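Local coordinates for nird-like protein (Hydrogenobacter thermophilus, PDB 4CH7) that decarboxylates siroheme to 12,18-didecarboxysiroheme, releasing two molecules of carbon dioxide, as a step in the biosynthesis of heme d1, at residues I12-L18 / L217-A222; S59-Y64 / I317-S321; T166-E172 / E213-L217. All coordinates share one frame; numbering follows the deposited sequence.

Interaction 1 (I12-L18 / L217-A222)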
loop_
_atom_site.group_PDB
_atom_site.type_symbol
_atom_site.label_atom_id
_atom_site.label_comp_id
_atom_site.label_asym_id
_atom_site.label_seq_id
_atom_site.Cartn_x
_atom_site.Cartn_y
_atom_site.Cartn_z
ATOM N N ILE A 12 17.718 -9.316 -5.855
ATOM C CA ILE A 12 16.485 -8.944 -6.548
ATOM C C ILE A 12 15.521 -8.192 -5.632
ATOM O O ILE A 12 14.437 -7.777 -6.054
ATOM C CB ILE A 12 15.770 -10.167 -7.135
ATOM C CG1 ILE A 12 15.387 -11.155 -6.028
ATOM C CG2 ILE A 12 16.648 -10.827 -8.173
ATOM C CD1 ILE A 12 14.654 -12.391 -6.529
ATOM N N GLN A 13 15.925 -8.031 -4.377
ATOM C CA GLN A 13 15.169 -7.232 -3.424
ATOM C C GLN A 13 15.740 -5.822 -3.386
ATOM O O GLN A 13 15.105 -4.897 -2.876
ATOM C CB GLN A 13 15.209 -7.868 -2.037
ATOM C CG GLN A 13 14.547 -9.235 -1.968
ATOM C CD GLN A 13 14.720 -9.904 -0.620
ATOM O OE1 GLN A 13 14.233 -9.415 0.398
ATOM N NE2 GLN A 13 15.417 -11.031 -0.606
ATOM N N LYS A 14 16.945 -5.669 -3.927
ATOM C CA LYS A 14 17.537 -4.352 -4.116
ATOM C C LYS A 14 16.924 -3.730 -5.362
ATOM O O LYS A 14 16.377 -4.440 -6.208
ATOM C CB LYS A 14 19.054 -4.459 -4.276
ATOM C CG LYS A 14 19.751 -5.157 -3.119
ATOM C CD LYS A 14 21.265 -5.034 -3.217
ATOM C CE LYS A 14 21.722 -3.596 -3.046
ATOM N NZ LYS A 14 23.204 -3.494 -2.900
ATOM N N ASP A 15 16.996 -2.406 -5.470
ATOM C CA ASP A 15 16.477 -1.716 -6.645
ATOM C C ASP A 15 17.174 -2.220 -7.905
ATOM O O ASP A 15 18.402 -2.248 -7.977
ATOM C CB ASP A 15 16.656 -0.205 -6.504
ATOM C CG ASP A 15 16.030 0.567 -7.651
ATOM O OD1 ASP A 15 15.142 0.016 -8.336
ATOM O OD2 ASP A 15 16.422 1.734 -7.863
ATOM N N ILE A 16 16.378 -2.636 -8.884
ATOM C CA ILE A 16 16.902 -3.176 -10.130
ATOM C C ILE A 16 17.168 -2.047 -11.120
ATOM O O ILE A 16 16.270 -1.260 -11.419
ATOM C CB ILE A 16 15.935 -4.216 -10.716
ATOM C CG1 ILE A 16 15.788 -5.383 -9.741
ATOM C CG2 ILE A 16 16.414 -4.721 -12.066
ATOM C CD1 ILE A 16 14.950 -6.504 -10.268
ATOM N N PRO A 17 18.413 -1.967 -11.629
ATOM C CA PRO A 17 18.866 -0.825 -12.435
ATOM C C PRO A 17 18.030 -0.570 -13.684
ATOM O O PRO A 17 17.614 -1.511 -14.362
ATOM C CB PRO A 17 20.297 -1.215 -12.831
ATOM C CG PRO A 17 20.365 -2.706 -12.666
ATOM C CD PRO A 17 19.459 -3.000 -11.505
ATOM N N LEU A 18 17.792 0.705 -13.976
ATOM C CA LEU A 18 17.076 1.096 -15.180
ATOM C C LEU A 18 18.019 1.094 -16.374
ATOM O O LEU A 18 18.490 2.143 -16.815
ATOM C CB LEU A 18 16.436 2.471 -14.997
ATOM C CG LEU A 18 15.379 2.547 -13.895
ATOM C CD1 LEU A 18 14.988 3.984 -13.618
ATOM C CD2 LEU A 18 14.165 1.737 -14.288
ATOM N N LEU A 217 8.758 7.105 -9.068
ATOM C CA LEU A 217 9.181 5.713 -9.084
ATOM C C LEU A 217 10.151 5.482 -7.933
ATOM O O LEU A 217 11.244 6.047 -7.915
ATOM C CB LEU A 217 9.853 5.359 -10.413
ATOM C CG LEU A 217 10.344 3.917 -10.572
ATOM C CD1 LEU A 217 9.192 2.951 -10.402
ATOM C CD2 LEU A 217 11.018 3.708 -11.920
ATOM N N ARG A 218 9.747 4.661 -6.967
ATOM C CA ARG A 218 10.608 4.351 -5.831
ATOM C C ARG A 218 11.740 3.425 -6.240
ATOM O O ARG A 218 12.918 3.734 -6.032
ATOM C CB ARG A 218 9.813 3.702 -4.701
ATOM C CG ARG A 218 8.999 4.665 -3.851
ATOM C CD ARG A 218 8.374 3.931 -2.677
ATOM N NE ARG A 218 7.595 4.813 -1.816
ATOM C CZ ARG A 218 6.314 4.625 -1.514
ATOM N NH1 ARG A 218 5.662 3.579 -2.001
ATOM N NH2 ARG A 218 5.687 5.480 -0.718
ATOM N N ARG A 219 11.365 2.292 -6.828
ATOM C CA ARG A 219 12.315 1.252 -7.189
ATOM C C ARG A 219 11.613 0.157 -7.975
ATOM O O ARG A 219 10.384 0.116 -8.042
ATOM C CB ARG A 219 12.927 0.649 -5.926
ATOM C CG ARG A 219 11.899 0.018 -5.008
ATOM C CD ARG A 219 12.305 0.127 -3.549
ATOM N NE ARG A 219 13.505 -0.644 -3.248
ATOM C CZ ARG A 219 13.496 -1.935 -2.930
ATOM N NH1 ARG A 219 12.350 -2.598 -2.876
ATOM N NH2 ARG A 219 14.632 -2.564 -2.668
ATOM N N ILE A 220 12.406 -0.725 -8.572
ATOM C CA ILE A 220 11.886 -1.944 -9.171
ATOM C C ILE A 220 12.504 -3.115 -8.422
ATOM O O ILE A 220 13.723 -3.285 -8.436
ATOM C CB ILE A 220 12.245 -2.036 -10.661
ATOM C CG1 ILE A 220 11.628 -0.865 -11.425
ATOM C CG2 ILE A 220 11.781 -3.363 -11.251
ATOM C CD1 ILE A 220 11.948 -0.855 -12.899
ATOM N N SER A 221 11.675 -3.914 -7.757
ATOM C CA SER A 221 12.197 -5.001 -6.936
ATOM C C SER A 221 11.223 -6.154 -6.770
ATOM O O SER A 221 10.031 -6.028 -7.047
ATOM C CB SER A 221 12.589 -4.484 -5.550
ATOM O OG SER A 221 13.734 -3.656 -5.613
ATOM N N ALA A 222 11.757 -7.284 -6.321
ATOM C CA ALA A 222 10.940 -8.390 -5.851
ATOM C C ALA A 222 10.728 -8.184 -4.357
ATOM O O ALA A 222 11.610 -7.660 -3.675
ATOM C CB ALA A 222 11.637 -9.709 -6.109
#
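Asp15 and Arg219 run past each other in opposite directions, with the carboxylate and guanidinium planes at 42° and their charged atoms not in contact. What Asp15 uses here is OD1, which takes the backbone N of Ile220 at 2.8 Å; the N-H arrives on the anti side, 32° out of the carboxylate plane. Its other oxygen goes to Lys212 in a salt bridge, so both arms of the carboxylate are held. The Arg219 chain bends at chi2 and chi3 and turns NH2 toward Gln13 O, at a modelled separation too short to trust, with Ser221 OG lying over one face of the guanidinium. Two backbone bonds also cross, Ala222 N to Ile12 O (2.7 Å) and Ile16 N to Ile220 O (2.8 Å). The loop after helix 4-11, in the first HTH family region, is thus tied to strand 217-222, which pairs antiparallel with strand 53-57 and carries a classic beta bulge where Arg218 and Arg219 both face Ile56. Around the polar bonds the packing is aliphatic: Ile12 CG1 lies 4.0 Å from Ala222 CB, while Leu18 crosses Ile220 at about a right angle, its CD2 3.7 Å from CD1 of Ile220. Phe190 touches both Leu18 and Ile220.

Interaction 2 (S59-Y64 / I317-S321)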
loop_
_atom_site.group_PDB
_atom_site.type_symbol
_atom_site.label_atom_id
_atom_site.label_comp_id
_atom_site.label_asym_id
_atom_site.label_seq_id
_atom_site.Cartn_x
_atom_site.Cartn_y
_atom_site.Cartn_z
ATOM N N SER A 59 2.363 6.487 -4.260
ATOM C CA SER A 59 0.937 6.772 -4.434
ATOM C C SER A 59 0.615 8.255 -4.631
ATOM O O SER A 59 -0.024 8.626 -5.616
ATOM C CB SER A 59 0.144 6.213 -3.250
ATOM O OG SER A 59 -1.235 6.503 -3.367
ATOM N N ARG A 60 1.056 9.097 -3.703
ATOM C CA ARG A 60 0.734 10.522 -3.765
ATOM C C ARG A 60 1.484 11.268 -4.871
ATOM O O ARG A 60 0.976 12.250 -5.417
ATOM C CB ARG A 60 0.937 11.201 -2.404
ATOM C CG ARG A 60 2.300 10.985 -1.765
ATOM C CD ARG A 60 2.493 11.903 -0.565
ATOM N NE ARG A 60 2.450 13.309 -0.951
ATOM C CZ ARG A 60 3.515 14.016 -1.317
ATOM N NH1 ARG A 60 4.714 13.449 -1.342
ATOM N NH2 ARG A 60 3.383 15.289 -1.656
ATOM N N LEU A 61 2.686 10.805 -5.200
ATOM C CA LEU A 61 3.470 11.422 -6.269
ATOM C C LEU A 61 2.877 11.099 -7.643
ATOM O O LEU A 61 3.152 11.790 -8.627
ATOM C CB LEU A 61 4.942 11.012 -6.174
ATOM C CG LEU A 61 5.657 11.637 -4.974
ATOM C CD1 LEU A 61 7.074 11.120 -4.803
ATOM C CD2 LEU A 61 5.654 13.148 -5.104
ATOM N N LEU A 62 2.055 10.054 -7.693
ATOM C CA LEU A 62 1.268 9.753 -8.882
ATOM C C LEU A 62 0.098 10.726 -8.976
ATOM O O LEU A 62 -0.472 10.930 -10.050
ATOM C CB LEU A 62 0.741 8.316 -8.842
ATOM C CG LEU A 62 1.754 7.178 -8.973
ATOM C CD1 LEU A 62 1.091 5.819 -8.805
ATOM C CD2 LEU A 62 2.464 7.257 -10.308
ATOM N N GLY A 63 -0.254 11.328 -7.844
ATOM C CA GLY A 63 -1.391 12.226 -7.787
ATOM C C GLY A 63 -2.575 11.574 -7.110
ATOM O O GLY A 63 -3.672 12.134 -7.077
ATOM N N TYR A 64 -2.353 10.379 -6.573
ATOM C CA TYR A 64 -3.396 9.677 -5.844
ATOM C C TYR A 64 -3.515 10.204 -4.422
ATOM O O TYR A 64 -2.524 10.282 -3.692
ATOM C CB TYR A 64 -3.131 8.171 -5.824
ATOM C CG TYR A 64 -3.751 7.418 -6.981
ATOM C CD1 TYR A 64 -3.211 7.497 -8.256
ATOM C CD2 TYR A 64 -4.868 6.616 -6.792
ATOM C CE1 TYR A 64 -3.772 6.810 -9.313
ATOM C CE2 TYR A 64 -5.435 5.923 -7.844
ATOM C CZ TYR A 64 -4.882 6.025 -9.103
ATOM O OH TYR A 64 -5.437 5.339 -10.159
ATOM N N ILE A 317 -4.155 -2.070 -5.714
ATOM C CA ILE A 317 -4.810 -1.347 -6.789
ATOM C C ILE A 317 -3.954 -1.285 -8.047
ATOM O O ILE A 317 -2.722 -1.305 -7.980
ATOM C CB ILE A 317 -5.144 0.088 -6.352
ATOM C CG1 ILE A 317 -3.879 0.812 -5.884
ATOM C CG2 ILE A 317 -6.174 0.075 -5.232
ATOM C CD1 ILE A 317 -4.100 2.265 -5.534
ATOM N N LYS A 318 -4.617 -1.230 -9.196
ATOM C CA LYS A 318 -3.941 -0.913 -10.440
ATOM C C LYS A 318 -4.141 0.575 -10.671
ATOM O O LYS A 318 -5.266 1.074 -10.596
ATOM C CB LYS A 318 -4.522 -1.713 -11.604
ATOM C CG LYS A 318 -4.631 -3.203 -11.336
ATOM C CD LYS A 318 -3.294 -3.803 -10.935
ATOM C CE LYS A 318 -2.328 -3.856 -12.107
ATOM N NZ LYS A 318 -1.069 -4.567 -11.753
ATOM N N TYR A 319 -3.053 1.289 -10.926
ATOM C CA TYR A 319 -3.136 2.729 -11.116
ATOM C C TYR A 319 -3.631 3.077 -12.514
ATOM O O TYR A 319 -3.309 2.388 -13.483
ATOM C CB TYR A 319 -1.781 3.392 -10.856
ATOM C CG TYR A 319 -1.283 3.239 -9.435
ATOM C CD1 TYR A 319 -1.837 3.980 -8.400
ATOM C CD2 TYR A 319 -0.249 2.365 -9.132
ATOM C CE1 TYR A 319 -1.380 3.844 -7.101
ATOM C CE2 TYR A 319 0.213 2.224 -7.837
ATOM C CZ TYR A 319 -0.357 2.966 -6.826
ATOM O OH TYR A 319 0.097 2.832 -5.534
ATOM N N PHE A 320 -4.430 4.135 -12.601
ATOM C CA PHE A 320 -4.851 4.703 -13.879
ATOM C C PHE A 320 -5.623 3.733 -14.772
ATOM O O PHE A 320 -5.560 3.821 -15.998
ATOM C CB PHE A 320 -3.646 5.284 -14.619
ATOM C CG PHE A 320 -2.924 6.347 -13.842
ATOM C CD1 PHE A 320 -3.629 7.379 -13.235
ATOM C CD2 PHE A 320 -1.544 6.305 -13.703
ATOM C CE1 PHE A 320 -2.969 8.365 -12.514
ATOM C CE2 PHE A 320 -0.875 7.284 -12.984
ATOM C CZ PHE A 320 -1.589 8.316 -12.387
ATOM N N SER A 321 -6.339 2.802 -14.150
ATOM C CA SER A 321 -7.298 1.984 -14.880
ATOM C C SER A 321 -8.595 2.772 -14.985
ATOM O O SER A 321 -8.841 3.675 -14.186
ATOM C CB SER A 321 -7.535 0.650 -14.173
ATOM O OG SER A 321 -8.041 0.846 -12.867
#
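The ring of Tyr319 has a different neighbour on each face and a third at its rim. Over the centre of one face sits Leu62 CD1, 3.4 Å from the ring centroid and only 8° off the normal, a well-centred CH-pi contact; Leu62 CG lies beside its backbone N and chi2 is extended, which carries CD1 out over the ring. The opposite face is met, nearer its rim, by CG1 of Ile317. The edge of Tyr319 points into a face of Tyr64, a T-shaped pair with centroids 5.0 Å apart and planes at 78°. Phe320 meets Tyr64 differently: its ring is inclined obliquely, with CE1 of Phe320 3.6 Å from CE1 of Tyr64, and its own edge turns in plane to the carbonyl oxygen of Leu62, Phe320 CZ to Leu62 O 3.7 Å. The hydroxyl of Tyr64 accepts the backbone N-H of Phe320, N to OH 2.9 Å and almost perfectly straight at 178°. That bond fixes the end of the Tyr64 ring against the chain that carries the other two rings. Val176 of helix 170-179 touches Leu62, Tyr319 and Phe320. The result is a three-ring aromatic cluster joining the turn that leads into barrel strand 65-71, in the AsnC-like ligand-binding region, to the linker before helix 323-335.

Interaction 3 (T166-E172 / E213-L217); sequences TPLTEEE and ERGVL
Arg214 reaches across to Glu172 with its guanidinium, and Arg214 NH1 donates to Glu172 OE2 at 2.8 Å in a salt bridge, the tight part of the contact. The carboxylate oxygen lies in the guanidinium plane, at its edge, and is met on its syn side, 28° out of the carboxylate plane; the two flat groups are turned 46° against each other. A bend at chi3 (50°) in the otherwise extended Arg214 chain swings the group round to this position. The other oxygen of Glu172 serves its own helix. Glu172 OE1 accepts from the backbone N of Thr169 at 2.8 Å, and Thr169 OG1 accepts from the N of Glu172 in return, a capping box at the start of helix 170-179. One glutamate therefore both closes the end of that helix and, through Arg214, ties it to the end of helix 201-213, where Gly215 with its positive phi completes a Schellman motif; these are two helices of the second HTH family region. On the buried side Leu168 CD2 and Val216 CG1 are only within 4.4 Å of each other, but Leu62 touches both residues, Leu211 touches Val216 and Phe320 touches Leu168. Leu168 CD1 lies 4.0 Å from Arg214 NH2, obliquely. The outer side is looser. Thr166 is exposed and merely lies beside the guanidinium, its O 3.5 Å from Arg214 NH2. A water bridges here, donating to Pro167 O and to Glu172 OE1 (2.6 Å each) and accepting a weak bond from Arg214 NH2 at 3.1 Å.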
loop_
_atom_site.group_PDB
_atom_site.type_symbol
_atom_site.label_atom_id
_atom_site.label_comp_id
_atom_site.label_asym_id
_atom_site.label_seq_id
_atom_site.Cartn_x
_atom_site.Cartn_y
_atom_site.Cartn_z
ATOM N N THR A 166 4.295 16.933 -9.026
ATOM C CA THR A 166 3.952 17.497 -10.322
ATOM C C THR A 166 2.953 16.558 -10.977
ATOM O O THR A 166 3.214 15.360 -11.089
ATOM C CB THR A 166 5.182 17.650 -11.235
ATOM O OG1 THR A 166 6.137 18.522 -10.615
ATOM C CG2 THR A 166 4.774 18.231 -12.585
ATOM N N PRO A 167 1.791 17.097 -11.384
ATOM C CA PRO A 167 0.759 16.307 -12.063
ATOM C C PRO A 167 1.330 15.526 -13.238
ATOM O O PRO A 167 2.035 16.093 -14.073
ATOM C CB PRO A 167 -0.210 17.377 -12.569
ATOM C CG PRO A 167 -0.092 18.481 -11.567
ATOM C CD PRO A 167 1.363 18.491 -11.159
ATOM N N LEU A 168 1.032 14.233 -13.292
ATOM C CA LEU A 168 1.558 13.383 -14.352
ATOM C C LEU A 168 0.863 13.664 -15.677
ATOM O O LEU A 168 -0.352 13.855 -15.724
ATOM C CB LEU A 168 1.423 11.900 -13.986
ATOM C CG LEU A 168 2.577 11.248 -13.221
ATOM C CD1 LEU A 168 2.844 11.957 -11.907
ATOM C CD2 LEU A 168 2.309 9.769 -12.980
ATOM N N THR A 169 1.645 13.705 -16.749
ATOM C CA THR A 169 1.090 13.817 -18.091
ATOM C C THR A 169 0.383 12.513 -18.436
ATOM O O THR A 169 0.565 11.506 -17.755
ATOM C CB THR A 169 2.183 14.093 -19.139
ATOM O OG1 THR A 169 3.023 12.940 -19.281
ATOM C CG2 THR A 169 3.030 15.288 -18.729
ATOM N N GLU A 170 -0.428 12.532 -19.487
ATOM C CA GLU A 170 -1.146 11.334 -19.904
ATOM C C GLU A 170 -0.187 10.261 -20.416
ATOM O O GLU A 170 -0.517 9.076 -20.408
ATOM C CB GLU A 170 -2.192 11.677 -20.964
ATOM C CG GLU A 170 -3.221 12.699 -20.502
ATOM C CD GLU A 170 -4.106 12.181 -19.383
ATOM O OE1 GLU A 170 -4.485 10.992 -19.423
ATOM O OE2 GLU A 170 -4.428 12.965 -18.467
ATOM N N GLU A 171 0.999 10.676 -20.851
ATOM C CA GLU A 171 2.026 9.728 -21.274
ATOM C C GLU A 171 2.608 8.998 -20.067
ATOM O O GLU A 171 2.768 7.776 -20.088
ATOM C CB GLU A 171 3.147 10.433 -22.042
ATOM C CG GLU A 171 4.232 9.485 -22.539
ATOM C CD GLU A 171 5.331 10.193 -23.298
ATOM O OE1 GLU A 171 6.219 10.785 -22.652
ATOM O OE2 GLU A 171 5.309 10.146 -24.544
ATOM N N GLU A 172 2.920 9.755 -19.018
ATOM C CA GLU A 172 3.437 9.182 -17.781
ATOM C C GLU A 172 2.398 8.268 -17.133
ATOM O O GLU A 172 2.750 7.270 -16.504
ATOM C CB GLU A 172 3.866 10.290 -16.813
ATOM C CG GLU A 172 5.073 11.104 -17.284
ATOM C CD GLU A 172 5.302 12.358 -16.459
ATOM O OE1 GLU A 172 4.309 12.985 -16.037
ATOM O OE2 GLU A 172 6.477 12.722 -16.240
ATOM N N GLU A 213 14.007 10.009 -10.237
ATOM C CA GLU A 213 14.626 11.220 -9.711
ATOM C C GLU A 213 13.598 12.042 -8.937
ATOM O O GLU A 213 13.921 12.679 -7.933
ATOM C CB GLU A 213 15.201 12.064 -10.849
ATOM C CG GLU A 213 16.292 11.384 -11.659
ATOM C CD GLU A 213 16.410 11.955 -13.059
ATOM O OE1 GLU A 213 16.001 13.119 -13.263
ATOM O OE2 GLU A 213 16.904 11.238 -13.956
ATOM N N ARG A 214 12.357 12.017 -9.416
ATOM C CA ARG A 214 11.275 12.772 -8.799
ATOM C C ARG A 214 10.628 12.001 -7.653
ATOM O O ARG A 214 9.788 12.541 -6.932
ATOM C CB ARG A 214 10.222 13.141 -9.847
ATOM C CG ARG A 214 10.689 14.176 -10.862
ATOM C CD ARG A 214 9.855 14.124 -12.134
ATOM N NE ARG A 214 8.422 14.147 -11.855
ATOM C CZ ARG A 214 7.478 13.963 -12.773
ATOM N NH1 ARG A 214 7.809 13.742 -14.036
ATOM N NH2 ARG A 214 6.198 13.996 -12.429
ATOM N N GLY A 215 11.017 10.741 -7.483
ATOM C CA GLY A 215 10.476 9.924 -6.410
ATOM C C GLY A 215 9.149 9.276 -6.754
ATOM O O GLY A 215 8.600 8.514 -5.955
ATOM N N VAL A 216 8.627 9.592 -7.937
ATOM C CA VAL A 216 7.392 8.985 -8.425
ATOM C C VAL A 216 7.595 7.483 -8.546
ATOM O O VAL A 216 6.722 6.689 -8.179
ATOM C CB VAL A 216 6.991 9.554 -9.795
ATOM C CG1 VAL A 216 5.635 9.012 -10.218
ATOM C CG2 VAL A 216 6.965 11.071 -9.753
ATOM N N LEU A 217 8.758 7.105 -9.068
ATOM C CA LEU A 217 9.181 5.713 -9.084
ATOM C C LEU A 217 10.151 5.482 -7.933
ATOM O O LEU A 217 11.244 6.047 -7.915
ATOM C CB LEU A 217 9.853 5.359 -10.413
ATOM C CG LEU A 217 10.344 3.917 -10.572
ATOM C CD1 LEU A 217 9.192 2.951 -10.402
ATOM C CD2 LEU A 217 11.018 3.708 -11.920
HETATM O O HOH W 1 4.438 15.210 -14.693
#

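How the interactions relate
All three contacts are partly buried. Interaction 2 lies nearest the middle of the chain and is mainly aromatic, with one hydrogen bond; interactions 1 and 3 sit farther out, with exposed residues at their rims. Interactions 2 and 3 are neighbours, their centres about 10 Å apart: Leu62 CD2 packs on Val216 CG1 and Leu168 CD2, so the aromatic cluster and the buried side of the salt-bridged contact share one apolar layer. Interaction 1 is joined to interaction 3 through Leu217, where the chain leaving helix 201-213 becomes the strand. It mixes backbone bonds with side chains that meet backbone groups, whereas interaction 3 depends on charge, helix capping and water.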